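Putative glutaryl-CoA dehydrogenase (Thermus thermophilus, PDB 2EBA) is a flavoprotein of the acyl-CoA dehydrogenase family, with flavin-adenine dinucleotide bound in a four-subunit assembly. Local coordinates at residues Ala244-Ala249 and Arg303-Lys308; Gly251-Leu256 and Glu296-Ala301; Glu275-Ala278 and Leu282-Ala285; Leu291-Glu296 and Leu330-Met335. One frame throughout, in Å; residues are numbered along the deposited sequence.

Interaction 1: Ala244-Ala249 and Arg303-Lys308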
loop_
_atom_site.group_PDB
_atom_site.type_symbol
_atom_site.label_atom_id
_atom_site.label_comp_id
_atom_site.label_asym_id
_atom_site.label_seq_id
_atom_site.Cartn_x
_atom_site.Cartn_y
_atom_site.Cartn_z
ATOM N N ALA A 244 0.727 4.396 -29.115
ATOM C CA ALA A 244 1.762 3.590 -28.481
ATOM C C ALA A 244 1.322 3.095 -27.105
ATOM O O ALA A 244 1.511 1.931 -26.751
ATOM C CB ALA A 244 3.057 4.397 -28.367
ATOM N N ARG A 245 0.727 3.979 -26.324
ATOM C CA ARG A 245 0.282 3.588 -25.003
ATOM C C ARG A 245 -0.719 2.445 -25.056
ATOM O O ARG A 245 -0.765 1.616 -24.151
ATOM C CB ARG A 245 -0.318 4.796 -24.284
ATOM C CG ARG A 245 0.730 5.792 -23.819
ATOM C CD ARG A 245 0.097 7.088 -23.395
ATOM N NE ARG A 245 1.097 8.109 -23.100
ATOM C CZ ARG A 245 0.846 9.418 -23.103
ATOM N NH1 ARG A 245 -0.371 9.867 -23.394
ATOM N NH2 ARG A 245 1.808 10.278 -22.802
ATOM N N PHE A 246 -1.508 2.394 -26.125
ATOM C CA PHE A 246 -2.513 1.344 -26.286
ATOM C C PHE A 246 -1.882 -0.052 -26.320
ATOM O O PHE A 246 -2.322 -0.956 -25.615
ATOM C CB PHE A 246 -3.319 1.561 -27.575
ATOM C CG PHE A 246 -4.159 0.377 -27.969
ATOM C CD1 PHE A 246 -5.370 0.128 -27.335
ATOM C CD2 PHE A 246 -3.719 -0.511 -28.952
ATOM C CE1 PHE A 246 -6.132 -0.988 -27.670
ATOM C CE2 PHE A 246 -4.465 -1.632 -29.295
ATOM C CZ PHE A 246 -5.676 -1.874 -28.655
ATOM N N GLY A 247 -0.874 -0.224 -27.167
ATOM C CA GLY A 247 -0.218 -1.510 -27.267
ATOM C C GLY A 247 0.518 -1.851 -25.996
ATOM O O GLY A 247 0.620 -3.014 -25.639
ATOM N N ILE A 248 1.038 -0.842 -25.311
ATOM C CA ILE A 248 1.760 -1.068 -24.075
ATOM C C ILE A 248 0.828 -1.582 -22.976
ATOM O O ILE A 248 1.218 -2.410 -22.164
ATOM C CB ILE A 248 2.454 0.216 -23.606
ATOM C CG1 ILE A 248 3.590 0.558 -24.580
ATOM C CG2 ILE A 248 2.949 0.051 -22.160
ATOM C CD1 ILE A 248 4.215 1.885 -24.337
ATOM N N ALA A 249 -0.407 -1.095 -22.948
ATOM C CA ALA A 249 -1.349 -1.559 -21.939
ATOM C C ALA A 249 -1.548 -3.056 -22.146
ATOM O O ALA A 249 -1.804 -3.810 -21.200
ATOM C CB ALA A 249 -2.659 -0.829 -22.064
ATOM N N ARG A 303 -11.432 -3.784 -23.712
ATOM C CA ARG A 303 -12.434 -2.726 -23.850
ATOM C C ARG A 303 -11.946 -1.565 -24.699
ATOM O O ARG A 303 -12.678 -1.022 -25.519
ATOM C CB ARG A 303 -12.837 -2.200 -22.464
ATOM C CG ARG A 303 -13.843 -1.054 -22.490
ATOM C CD ARG A 303 -14.982 -1.445 -23.364
ATOM N NE ARG A 303 -15.990 -0.414 -23.515
ATOM C CZ ARG A 303 -16.797 -0.356 -24.564
ATOM N NH1 ARG A 303 -16.675 -1.263 -25.521
ATOM N NH2 ARG A 303 -17.725 0.586 -24.646
ATOM N N LEU A 304 -10.696 -1.192 -24.475
ATOM C CA LEU A 304 -10.062 -0.101 -25.177
ATOM C C LEU A 304 -9.846 -0.453 -26.641
ATOM O O LEU A 304 -9.904 0.413 -27.497
ATOM C CB LEU A 304 -8.719 0.200 -24.508
ATOM C CG LEU A 304 -8.476 1.643 -24.062
ATOM C CD1 LEU A 304 -9.595 2.104 -23.140
ATOM C CD2 LEU A 304 -7.137 1.738 -23.378
ATOM N N ALA A 305 -9.584 -1.729 -26.919
ATOM C CA ALA A 305 -9.357 -2.183 -28.287
ATOM C C ALA A 305 -10.623 -2.022 -29.106
ATOM O O ALA A 305 -10.569 -1.593 -30.254
ATOM C CB ALA A 305 -8.905 -3.647 -28.307
ATOM N N ARG A 306 -11.762 -2.362 -28.518
ATOM C CA ARG A 306 -13.024 -2.227 -29.232
ATOM C C ARG A 306 -13.364 -0.756 -29.420
ATOM O O ARG A 306 -13.705 -0.340 -30.522
ATOM C CB ARG A 306 -14.151 -2.956 -28.489
ATOM C CG ARG A 306 -13.921 -4.465 -28.342
ATOM C CD ARG A 306 -13.651 -5.170 -29.679
ATOM N NE ARG A 306 -13.530 -6.622 -29.525
ATOM C CZ ARG A 306 -12.845 -7.420 -30.345
ATOM N NH1 ARG A 306 -12.206 -6.917 -31.392
ATOM N NH2 ARG A 306 -12.784 -8.724 -30.113
ATOM N N LEU A 307 -13.259 0.034 -28.357
ATOM C CA LEU A 307 -13.540 1.460 -28.469
ATOM C C LEU A 307 -12.662 2.069 -29.566
ATOM O O LEU A 307 -13.104 2.917 -30.340
ATOM C CB LEU A 307 -13.264 2.171 -27.138
ATOM C CG LEU A 307 -14.273 2.025 -26.001
ATOM C CD1 LEU A 307 -13.693 2.625 -24.725
ATOM C CD2 LEU A 307 -15.570 2.715 -26.381
ATOM N N LYS A 308 -11.415 1.616 -29.635
ATOM C CA LYS A 308 -10.476 2.141 -30.604
ATOM C C LYS A 308 -10.919 1.930 -32.049
ATOM O O LYS A 308 -10.886 2.860 -32.853
ATOM C CB LYS A 308 -9.103 1.524 -30.381
ATOM C CG LYS A 308 -8.030 2.236 -31.153
ATOM C CD LYS A 308 -6.670 1.601 -30.980
ATOM C CE LYS A 308 -5.661 2.286 -31.885
ATOM N NZ LYS A 308 -4.346 1.606 -31.886
#
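Phe246 carries this contact, reaching from helix 235-269 to meet Ala305, Lys308 and Leu304 on helix 281-309. The two segments run close to antiparallel, at 147°, and their axes approach to 10.8 Å. That gap is bridged by the phenyl ring. Phe246 holds CG trans to its own N (chi1 167°), which sends the ring outward to the opposite helix. Its leading edge meets backbone as well as side chain: CE1 is 3.5 Å from Ala305 CA, and CZ is 3.7 Å from Ala305 CB, which lies in the ring plane. Leu304 adds a looser apolar touch, with its CB 4.3 Å from Phe246 CE1.

Lys308 uses a different surface of the same ring. Its extended chain slants across one face, and CD stands 4.0 Å from the ring centroid, only 4° off the normal. This is a CH-pi contact made by the aliphatic chain. Lys308 NZ passes on toward Phe246 CD2, 3.7 Å away, and ends in a hydrogen bond to Gln243 OE1, one turn before the phenylalanine. The lysine thus spans the gap with both an apolar and a polar grip. Trp250 meets the phenylalanine ring edge-to-face, and helix 72-85 packs nearby through Tyr75. The pair belongs to the antiparallel helical bundle that forms the C-terminal domain of acyl-CoA dehydrogenases.

Interaction 2: Gly251-Leu256 and Glu296-Ala301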
loop_
_atom_site.group_PDB
_atom_site.type_symbol
_atom_site.label_atom_id
_atom_site.label_comp_id
_atom_site.label_asym_id
_atom_site.label_seq_id
_atom_site.Cartn_x
_atom_site.Cartn_y
_atom_site.Cartn_z
ATOM N N GLY A 251 0.835 -5.245 -23.861
ATOM C CA GLY A 251 2.085 -5.931 -23.576
ATOM C C GLY A 251 2.356 -6.111 -22.086
ATOM O O GLY A 251 2.887 -7.145 -21.671
ATOM N N ALA A 252 1.993 -5.107 -21.285
ATOM C CA ALA A 252 2.185 -5.143 -19.834
ATOM C C ALA A 252 1.574 -6.403 -19.257
ATOM O O ALA A 252 2.129 -7.030 -18.350
ATOM C CB ALA A 252 1.544 -3.914 -19.186
ATOM N N MET A 253 0.417 -6.777 -19.794
ATOM C CA MET A 253 -0.295 -7.963 -19.336
ATOM C C MET A 253 0.441 -9.238 -19.728
ATOM O O MET A 253 0.309 -10.268 -19.066
ATOM C CB MET A 253 -1.719 -7.984 -19.898
ATOM C CG MET A 253 -2.680 -7.044 -19.189
ATOM S SD MET A 253 -2.204 -6.722 -17.480
ATOM C CE MET A 253 -2.642 -8.278 -16.708
ATOM N N GLY A 254 1.218 -9.169 -20.805
ATOM C CA GLY A 254 1.983 -10.316 -21.250
ATOM C C GLY A 254 3.183 -10.601 -20.366
ATOM O O GLY A 254 3.475 -11.756 -20.067
ATOM N N ALA A 255 3.897 -9.552 -19.965
ATOM C CA ALA A 255 5.057 -9.712 -19.093
ATOM C C ALA A 255 4.549 -10.173 -17.719
ATOM O O ALA A 255 5.269 -10.823 -16.962
ATOM C CB ALA A 255 5.820 -8.380 -18.964
ATOM N N LEU A 256 3.300 -9.827 -17.412
ATOM C CA LEU A 256 2.687 -10.210 -16.146
ATOM C C LEU A 256 2.423 -11.709 -16.175
ATOM O O LEU A 256 2.650 -12.398 -15.198
ATOM C CB LEU A 256 1.377 -9.445 -15.925
ATOM C CG LEU A 256 0.897 -9.307 -14.466
ATOM C CD1 LEU A 256 -0.313 -8.393 -14.377
ATOM C CD2 LEU A 256 0.552 -10.662 -13.914
ATOM N N GLU A 296 -7.949 -7.926 -14.498
ATOM C CA GLU A 296 -8.389 -6.544 -14.582
ATOM C C GLU A 296 -7.737 -5.880 -15.788
ATOM O O GLU A 296 -8.377 -5.159 -16.539
ATOM C CB GLU A 296 -7.998 -5.800 -13.304
ATOM C CG GLU A 296 -8.824 -6.200 -12.100
ATOM C CD GLU A 296 -8.317 -5.603 -10.805
ATOM O OE1 GLU A 296 -9.064 -5.653 -9.806
ATOM O OE2 GLU A 296 -7.175 -5.101 -10.778
ATOM N N GLY A 297 -6.455 -6.151 -15.975
ATOM C CA GLY A 297 -5.734 -5.565 -17.085
ATOM C C GLY A 297 -6.220 -5.983 -18.451
ATOM O O GLY A 297 -6.354 -5.147 -19.323
ATOM N N LEU A 298 -6.467 -7.271 -18.650
ATOM C CA LEU A 298 -6.959 -7.746 -19.944
ATOM C C LEU A 298 -8.285 -7.109 -20.316
ATOM O O LEU A 298 -8.508 -6.751 -21.476
ATOM C CB LEU A 298 -7.134 -9.260 -19.947
ATOM C CG LEU A 298 -5.922 -10.115 -20.273
ATOM C CD1 LEU A 298 -6.406 -11.521 -20.545
ATOM C CD2 LEU A 298 -5.198 -9.579 -21.505
ATOM N N LEU A 299 -9.168 -6.973 -19.335
ATOM C CA LEU A 299 -10.459 -6.366 -19.582
ATOM C C LEU A 299 -10.313 -4.917 -20.027
ATOM O O LEU A 299 -10.976 -4.490 -20.963
ATOM C CB LEU A 299 -11.335 -6.462 -18.332
ATOM C CG LEU A 299 -12.152 -7.753 -18.163
ATOM C CD1 LEU A 299 -12.784 -7.740 -16.805
ATOM C CD2 LEU A 299 -13.236 -7.861 -19.229
ATOM N N LEU A 300 -9.448 -4.160 -19.361
ATOM C CA LEU A 300 -9.233 -2.763 -19.739
ATOM C C LEU A 300 -8.742 -2.713 -21.185
ATOM O O LEU A 300 -9.262 -1.956 -22.004
ATOM C CB LEU A 300 -8.181 -2.087 -18.833
ATOM C CG LEU A 300 -8.515 -1.756 -17.377
ATOM C CD1 LEU A 300 -7.370 -0.974 -16.747
ATOM C CD2 LEU A 300 -9.794 -0.941 -17.311
ATOM N N ALA A 301 -7.733 -3.538 -21.467
ATOM C CA ALA A 301 -7.093 -3.627 -22.771
ATOM C C ALA A 301 -8.079 -4.024 -23.851
ATOM O O ALA A 301 -8.094 -3.442 -24.934
ATOM C CB ALA A 301 -5.955 -4.630 -22.714
#
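Met253 fits against Gly297 and Leu298, and this is where the two helices pack closely. The CA atoms of Met253 and Gly297 are only 6.4 Å apart. Gly297 has no side chain, and the methionine lies directly on its backbone. SD sits 3.7 Å from Gly297 CA. CG rests 3.8 Å from Leu298 N, over the peptide that joins the two residues. The methionine chain is bent: CG stands beside the backbone N (chi1 -77°), and the bend at chi2 carries the sulfur onto the glycine. The methyl CE is modelled too near His294 for its exact place to be trusted. Leu298 closes one flank, where its CD2 comes to 4.2 Å from Met253 CB.

Both helices belong to the C-terminal helical bundle of the acyl-CoA dehydrogenase fold, and the bare backbone at Gly297 is consistent with the close approach of the two helices here.

Away from Met253 the contact is looser. Leu256 directs its CB toward helix 281-309, but its side chain stays 6.7 Å from residues 296-301; it packs on His294 and on Ala332 of helix 315-340 instead. Ala301 also faces across, yet its CB comes no nearer than 5.4 Å. Glu296 turns to the subunit interface. OE2 forms a salt bridge with Lys328 of its own chain; OE1 forms a salt bridge with Lys328 and a hydrogen bond with Gln324 of the second subunit. Leu298 also touches the N-terminal residues Met1, Asp3 and Leu7, which cover part of the contact.

Interaction 3: Glu275-Ala278 and Leu282-Ala285. With FAD (flavin-adenine dinucleotide), chain K.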
loop_
_atom_site.group_PDB
_atom_site.type_symbol
_atom_site.label_atom_id
_atom_site.label_comp_id
_atom_site.label_asym_id
_atom_site.label_seq_id
_atom_site.Cartn_x
_atom_site.Cartn_y
_atom_site.Cartn_z
ATOM N N GLU A 275 5.780 -28.141 3.517
ATOM C CA GLU A 275 4.643 -28.163 2.611
ATOM C C GLU A 275 5.240 -27.363 1.499
ATOM O O GLU A 275 6.302 -26.786 1.683
ATOM C CB GLU A 275 3.378 -27.475 3.171
ATOM C CG GLU A 275 3.655 -26.308 4.054
ATOM C CD GLU A 275 2.426 -25.980 4.880
ATOM O OE1 GLU A 275 1.541 -26.866 4.969
ATOM O OE2 GLU A 275 2.324 -24.865 5.439
ATOM N N PRO A 276 4.587 -27.312 0.335
ATOM C CA PRO A 276 5.166 -26.528 -0.764
ATOM C C PRO A 276 5.073 -25.042 -0.500
ATOM O O PRO A 276 4.231 -24.602 0.288
ATOM C CB PRO A 276 4.317 -26.929 -1.963
ATOM C CG PRO A 276 3.840 -28.269 -1.599
ATOM C CD PRO A 276 3.486 -28.154 -0.148
ATOM N N LEU A 277 5.943 -24.288 -1.154
ATOM C CA LEU A 277 5.932 -22.858 -1.028
ATOM C C LEU A 277 4.554 -22.398 -1.498
ATOM O O LEU A 277 4.025 -21.404 -1.001
ATOM C CB LEU A 277 6.990 -22.352 -1.932
ATOM C CG LEU A 277 7.937 -21.183 -1.581
ATOM C CD1 LEU A 277 7.923 -20.804 -0.090
ATOM C CD2 LEU A 277 9.359 -21.585 -1.986
ATOM N N ALA A 278 3.974 -23.132 -2.448
ATOM C CA ALA A 278 2.664 -22.760 -2.991
ATOM C C ALA A 278 1.497 -22.921 -2.011
ATOM O O ALA A 278 0.387 -22.434 -2.263
ATOM C CB ALA A 278 2.378 -23.552 -4.248
ATOM N N LEU A 282 0.988 -16.631 2.806
ATOM C CA LEU A 282 1.606 -15.406 2.348
ATOM C C LEU A 282 2.054 -15.485 0.869
ATOM O O LEU A 282 2.047 -14.417 0.191
ATOM C CB LEU A 282 2.751 -14.985 3.293
ATOM C CG LEU A 282 2.227 -14.552 4.676
ATOM C CD1 LEU A 282 3.401 -14.577 5.643
ATOM C CD2 LEU A 282 1.593 -13.149 4.651
ATOM N N VAL A 283 2.421 -16.663 0.321
ATOM C CA VAL A 283 2.768 -16.617 -1.114
ATOM C C VAL A 283 1.459 -16.827 -1.884
ATOM O O VAL A 283 1.334 -16.259 -3.002
ATOM C CB VAL A 283 3.838 -17.667 -1.614
ATOM C CG1 VAL A 283 4.723 -18.046 -0.455
ATOM C CG2 VAL A 283 3.189 -18.816 -2.310
ATOM N N GLN A 284 0.488 -17.578 -1.366
ATOM C CA GLN A 284 -0.705 -17.668 -2.173
ATOM C C GLN A 284 -1.313 -16.247 -2.331
ATOM O O GLN A 284 -1.836 -15.935 -3.391
ATOM C CB GLN A 284 -1.844 -18.548 -1.521
ATOM C CG GLN A 284 -1.470 -19.982 -1.270
ATOM C CD GLN A 284 -2.737 -20.864 -1.298
ATOM O OE1 GLN A 284 -2.663 -22.060 -1.621
ATOM N NE2 GLN A 284 -3.905 -20.270 -0.983
ATOM N N ALA A 285 -1.208 -15.372 -1.320
ATOM C CA ALA A 285 -1.801 -14.023 -1.456
ATOM C C ALA A 285 -1.174 -13.254 -2.611
ATOM O O ALA A 285 -1.880 -12.523 -3.316
ATOM C CB ALA A 285 -1.654 -13.251 -0.166
HETATM P PA FAD K . 13.133 -19.912 -0.112
HETATM O O1A FAD K . 12.596 -21.033 -0.955
HETATM O O2A FAD K . 13.559 -20.121 1.320
HETATM O O5B FAD K . 12.054 -18.704 -0.191
HETATM C C5B FAD K . 11.396 -18.293 -1.277
HETATM C C4B FAD K . 10.153 -17.456 -1.091
HETATM O O4B FAD K . 9.208 -18.156 -0.019
HETATM C C3B FAD K . 10.545 -16.282 -0.041
HETATM O O3B FAD K . 9.589 -15.265 -0.284
HETATM C C2B FAD K . 10.144 -16.663 1.421
HETATM O O2B FAD K . 9.641 -15.610 2.127
HETATM C C1B FAD K . 8.948 -17.513 1.132
HETATM N N9A FAD K . 8.822 -18.529 2.277
HETATM C C8A FAD K . 9.773 -19.447 2.583
HETATM N N7A FAD K . 9.286 -20.148 3.639
HETATM C C5A FAD K . 8.012 -19.631 3.996
HETATM C C6A FAD K . 7.051 -19.933 5.001
HETATM N N6A FAD K . 7.268 -20.913 5.879
HETATM N N1A FAD K . 5.895 -19.205 5.039
HETATM C C2A FAD K . 5.654 -18.193 4.123
HETATM N N3A FAD K . 6.556 -17.878 3.173
HETATM C C4A FAD K . 7.755 -18.591 3.072
HETATM N N1 FAD K . 23.086 -17.779 3.085
HETATM C C2 FAD K . 24.054 -18.098 4.005
HETATM O O2 FAD K . 23.852 -19.002 4.845
HETATM N N3 FAD K . 25.247 -17.433 4.004
HETATM C C4 FAD K . 25.502 -16.445 3.090
HETATM O O4 FAD K . 26.601 -15.873 3.117
HETATM C C4X FAD K . 24.522 -16.098 2.129
HETATM N N5 FAD K . 24.746 -15.115 1.180
HETATM C C5X FAD K . 23.791 -14.804 0.231
HETATM C C6 FAD K . 24.056 -13.807 -0.743
HETATM C C7 FAD K . 23.087 -13.491 -1.731
HETATM C C7M FAD K . 23.448 -12.423 -2.733
HETATM C C8 FAD K . 21.828 -14.175 -1.748
HETATM C C8M FAD K . 20.744 -13.897 -2.769
HETATM C C9 FAD K . 21.568 -15.160 -0.783
HETATM C C9A FAD K . 22.535 -15.504 0.229
HETATM N N10 FAD K . 22.308 -16.492 1.200
HETATM C C10 FAD K . 23.279 -16.795 2.138
HETATM C "C1'" FAD K . 21.055 -17.248 1.243
HETATM C "C2'" FAD K . 19.858 -16.438 1.658
HETATM O "O2'" FAD K . 19.844 -16.345 3.076
HETATM C "C3'" FAD K . 18.657 -17.132 1.078
HETATM O "O3'" FAD K . 18.482 -16.685 -0.267
HETATM C "C4'" FAD K . 17.362 -16.891 1.847
HETATM O "O4'" FAD K . 17.280 -17.818 2.934
HETATM C "C5'" FAD K . 16.168 -17.113 0.957
HETATM O "O5'" FAD K . 15.958 -18.501 0.831
HETATM P P FAD K . 15.920 -19.294 -0.568
HETATM O O1P FAD K . 16.659 -18.517 -1.620
HETATM O O2P FAD K . 16.395 -20.705 -0.330
HETATM O O3P FAD K . 14.351 -19.249 -0.949
#
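The chain folds back between Leu277-Ala278, in a short 3-10 turn, and Val283-Gln284, in the first turn of helix 281-309, with the CA atoms of Ala278 and Gln284 6.2 Å apart. This connection between helices 235-269 and 281-309 of the acyl-CoA dehydrogenase C-terminal domain forms one wall of a flavin-adenine dinucleotide site. Thr132, Ser138 and Thr367 of the fourth subunit are among the residues hydrogen-bonded to that cofactor.

Val283 points its isopropyl group at the 3-10 turn. Its CG2 lies 4.0 Å from Ala278 CA and very near Leu277 O, a closeness that is best treated as doubtful. The other methyl, CG1, packs 4.2 Å from Leu277 CD1, making a small apolar patch next to the adenosine. Gln284 lies on the far side of the turn from the cofactor. Its CG stands beside its own backbone N (chi1 -61°), which brings that carbon to 3.2 Å from Ala278 O. The second subunit packs here too, with Thr380 against Ala278.

Leu277 is the direct link to the cofactor. Its two methyls touch different parts of the nucleotide. CD1 is turned to the ribose and adenine, 3.4 Å from N9A of the flavin-adenine dinucleotide, while CD2 is 3.4 Å from the phosphate oxygen O1A. Beyond it, Val283 CG1 comes to 4.1 Å from the adenine N3A.

Interaction 4: Leu291-Glu296 and Leu330-Met335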
loop_
_atom_site.group_PDB
_atom_site.type_symbol
_atom_site.label_atom_id
_atom_site.label_comp_id
_atom_site.label_asym_id
_atom_site.label_seq_id
_atom_site.Cartn_x
_atom_site.Cartn_y
_atom_site.Cartn_z
ATOM N N LEU A 291 -2.906 -12.672 -10.229
ATOM C CA LEU A 291 -3.980 -13.124 -11.087
ATOM C C LEU A 291 -5.079 -12.072 -11.200
ATOM O O LEU A 291 -5.599 -11.825 -12.284
ATOM C CB LEU A 291 -4.553 -14.437 -10.550
ATOM C CG LEU A 291 -5.609 -15.109 -11.423
ATOM C CD1 LEU A 291 -4.983 -15.615 -12.707
ATOM C CD2 LEU A 291 -6.233 -16.250 -10.665
ATOM N N ALA A 292 -5.426 -11.452 -10.079
ATOM C CA ALA A 292 -6.467 -10.433 -10.069
ATOM C C ALA A 292 -6.078 -9.293 -10.990
ATOM O O ALA A 292 -6.857 -8.867 -11.834
ATOM C CB ALA A 292 -6.688 -9.909 -8.647
ATOM N N TRP A 293 -4.855 -8.806 -10.836
ATOM C CA TRP A 293 -4.396 -7.705 -11.664
ATOM C C TRP A 293 -4.422 -8.043 -13.150
ATOM O O TRP A 293 -4.838 -7.241 -13.970
ATOM C CB TRP A 293 -2.989 -7.308 -11.253
ATOM C CG TRP A 293 -2.934 -6.613 -9.943
ATOM C CD1 TRP A 293 -3.936 -5.921 -9.346
ATOM C CD2 TRP A 293 -1.789 -6.475 -9.101
ATOM N NE1 TRP A 293 -3.488 -5.353 -8.178
ATOM C CE2 TRP A 293 -2.170 -5.679 -8.004
ATOM C CE3 TRP A 293 -0.472 -6.945 -9.170
ATOM C CZ2 TRP A 293 -1.280 -5.341 -6.975
ATOM C CZ3 TRP A 293 0.415 -6.611 -8.152
ATOM C CH2 TRP A 293 0.005 -5.816 -7.067
ATOM N N HIS A 294 -3.965 -9.237 -13.486
ATOM C CA HIS A 294 -3.939 -9.665 -14.867
ATOM C C HIS A 294 -5.322 -9.680 -15.488
ATOM O O HIS A 294 -5.495 -9.259 -16.619
ATOM C CB HIS A 294 -3.297 -11.042 -14.976
ATOM C CG HIS A 294 -3.130 -11.515 -16.384
ATOM N ND1 HIS A 294 -4.119 -12.196 -17.064
ATOM C CD2 HIS A 294 -2.093 -11.394 -17.247
ATOM C CE1 HIS A 294 -3.693 -12.474 -18.283
ATOM N NE2 HIS A 294 -2.471 -11.999 -18.421
ATOM N N THR A 295 -6.309 -10.164 -14.740
ATOM C CA THR A 295 -7.684 -10.228 -15.220
ATOM C C THR A 295 -8.228 -8.821 -15.440
ATOM O O THR A 295 -8.888 -8.555 -16.439
ATOM C CB THR A 295 -8.566 -10.977 -14.199
ATOM O OG1 THR A 295 -8.037 -12.296 -14.003
ATOM C CG2 THR A 295 -9.997 -11.067 -14.680
ATOM N N GLU A 296 -7.949 -7.926 -14.498
ATOM C CA GLU A 296 -8.389 -6.544 -14.582
ATOM C C GLU A 296 -7.737 -5.880 -15.788
ATOM O O GLU A 296 -8.377 -5.159 -16.539
ATOM C CB GLU A 296 -7.998 -5.800 -13.304
ATOM C CG GLU A 296 -8.824 -6.200 -12.100
ATOM C CD GLU A 296 -8.317 -5.603 -10.805
ATOM O OE1 GLU A 296 -9.064 -5.653 -9.806
ATOM O OE2 GLU A 296 -7.175 -5.101 -10.778
ATOM N N LEU A 330 4.660 -3.991 -12.968
ATOM C CA LEU A 330 5.897 -3.688 -12.264
ATOM C C LEU A 330 5.776 -4.255 -10.841
ATOM O O LEU A 330 6.680 -4.913 -10.337
ATOM C CB LEU A 330 6.154 -2.167 -12.215
ATOM C CG LEU A 330 7.419 -1.684 -11.480
ATOM C CD1 LEU A 330 8.682 -2.272 -12.106
ATOM C CD2 LEU A 330 7.486 -0.192 -11.528
ATOM N N GLN A 331 4.645 -4.024 -10.195
ATOM C CA GLN A 331 4.479 -4.540 -8.847
ATOM C C GLN A 331 4.564 -6.072 -8.835
ATOM O O GLN A 331 5.169 -6.668 -7.950
ATOM C CB GLN A 331 3.141 -4.075 -8.282
ATOM C CG GLN A 331 3.024 -2.567 -8.101
ATOM C CD GLN A 331 1.594 -2.127 -7.782
ATOM O OE1 GLN A 331 0.715 -2.120 -8.655
ATOM N NE2 GLN A 331 1.349 -1.769 -6.522
ATOM N N ALA A 332 3.972 -6.713 -9.834
ATOM C CA ALA A 332 3.977 -8.167 -9.907
ATOM C C ALA A 332 5.358 -8.729 -10.175
ATOM O O ALA A 332 5.684 -9.817 -9.721
ATOM C CB ALA A 332 3.013 -8.639 -10.986
ATOM N N ALA A 333 6.170 -7.994 -10.922
ATOM C CA ALA A 333 7.517 -8.458 -11.231
ATOM C C ALA A 333 8.354 -8.467 -9.958
ATOM O O ALA A 333 9.137 -9.387 -9.719
ATOM C CB ALA A 333 8.159 -7.558 -12.299
ATOM N N ARG A 334 8.170 -7.438 -9.142
ATOM C CA ARG A 334 8.879 -7.317 -7.871
ATOM C C ARG A 334 8.433 -8.425 -6.909
ATOM O O ARG A 334 9.268 -9.057 -6.250
ATOM C CB ARG A 334 8.605 -5.948 -7.249
ATOM C CG ARG A 334 9.028 -4.792 -8.122
ATOM C CD ARG A 334 8.520 -3.480 -7.584
ATOM N NE ARG A 334 9.170 -2.350 -8.238
ATOM C CZ ARG A 334 8.839 -1.083 -8.033
ATOM N NH1 ARG A 334 7.865 -0.775 -7.194
ATOM N NH2 ARG A 334 9.491 -0.120 -8.654
ATOM N N MET A 335 7.125 -8.661 -6.843
ATOM C CA MET A 335 6.565 -9.700 -5.975
ATOM C C MET A 335 7.115 -11.068 -6.351
ATOM O O MET A 335 7.419 -11.879 -5.477
ATOM C CB MET A 335 5.038 -9.736 -6.082
ATOM C CG MET A 335 4.297 -9.023 -4.989
ATOM S SD MET A 335 2.579 -9.181 -5.355
ATOM C CE MET A 335 2.009 -7.623 -4.628
#
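Trp293 sets its CG beside its own N and trans to the carbonyl carbon (chi1 -72°), which directs the indole across to Gln331, Ala332 and Met335; Gln331 takes the same kind of first torsion and brings its chain up to the indole. The contact joins helices 281-309 and 315-340 of the C-terminal helical bundle of the acyl-CoA dehydrogenase fold. The two short segments are almost antiparallel, at 156°, with a closest approach of their axes of 10.9 Å. The indole reaches across much of that distance.

The outer carbons of the six-membered ring do the touching. CZ3 is 3.7 Å from Gln331 CB and 3.9 Å from Ala332 N. The methyl of Ala332 meets the ring nearer its base, with CB 4.3 Å from Trp293 CE3. The Gln331 chain crosses the indole at about a right angle. The end of its amide reaches over the rim of one face, and the amide and ring planes are 17° apart. Gln331 CD stands 4.1 Å from Trp293 CH2.

Within its own helix, Trp293 has the carboxylate oxygen OE2 of Glu296 in the ring plane, at the edge. Lys328 packs on the indole as well. Met335 completes the set by a Met-aromatic contact. Its SD lies oblique to the six-membered ring, 5.3 Å from the centroid. The bend at its last torsion turns CE back to the indole, 3.6 Å from Trp293 CH2.

Overall arrangement
From the N terminus, helix 235-269 opens interaction 1 at 244-249 and interaction 2 at 251-256. The loop beyond it opens interaction 3, which closes at once at 282-285. Helix 281-309 then opens interaction 4 at 291-296, closes interaction 2 at 296-301 and closes interaction 1 at 303-308. Interaction 3 nests inside interaction 2, which nests inside interaction 1. Interaction 4 crosses both, closing at 330-335. Interactions 1 and 2 join helices 235-269 and 281-309; interaction 4 joins 281-309 to 315-340. Interactions 2 and 4 share Glu296 and touch. Interaction 3 lies at a flavin-adenine dinucleotide site, its centre about 34 Å from that of interaction 1.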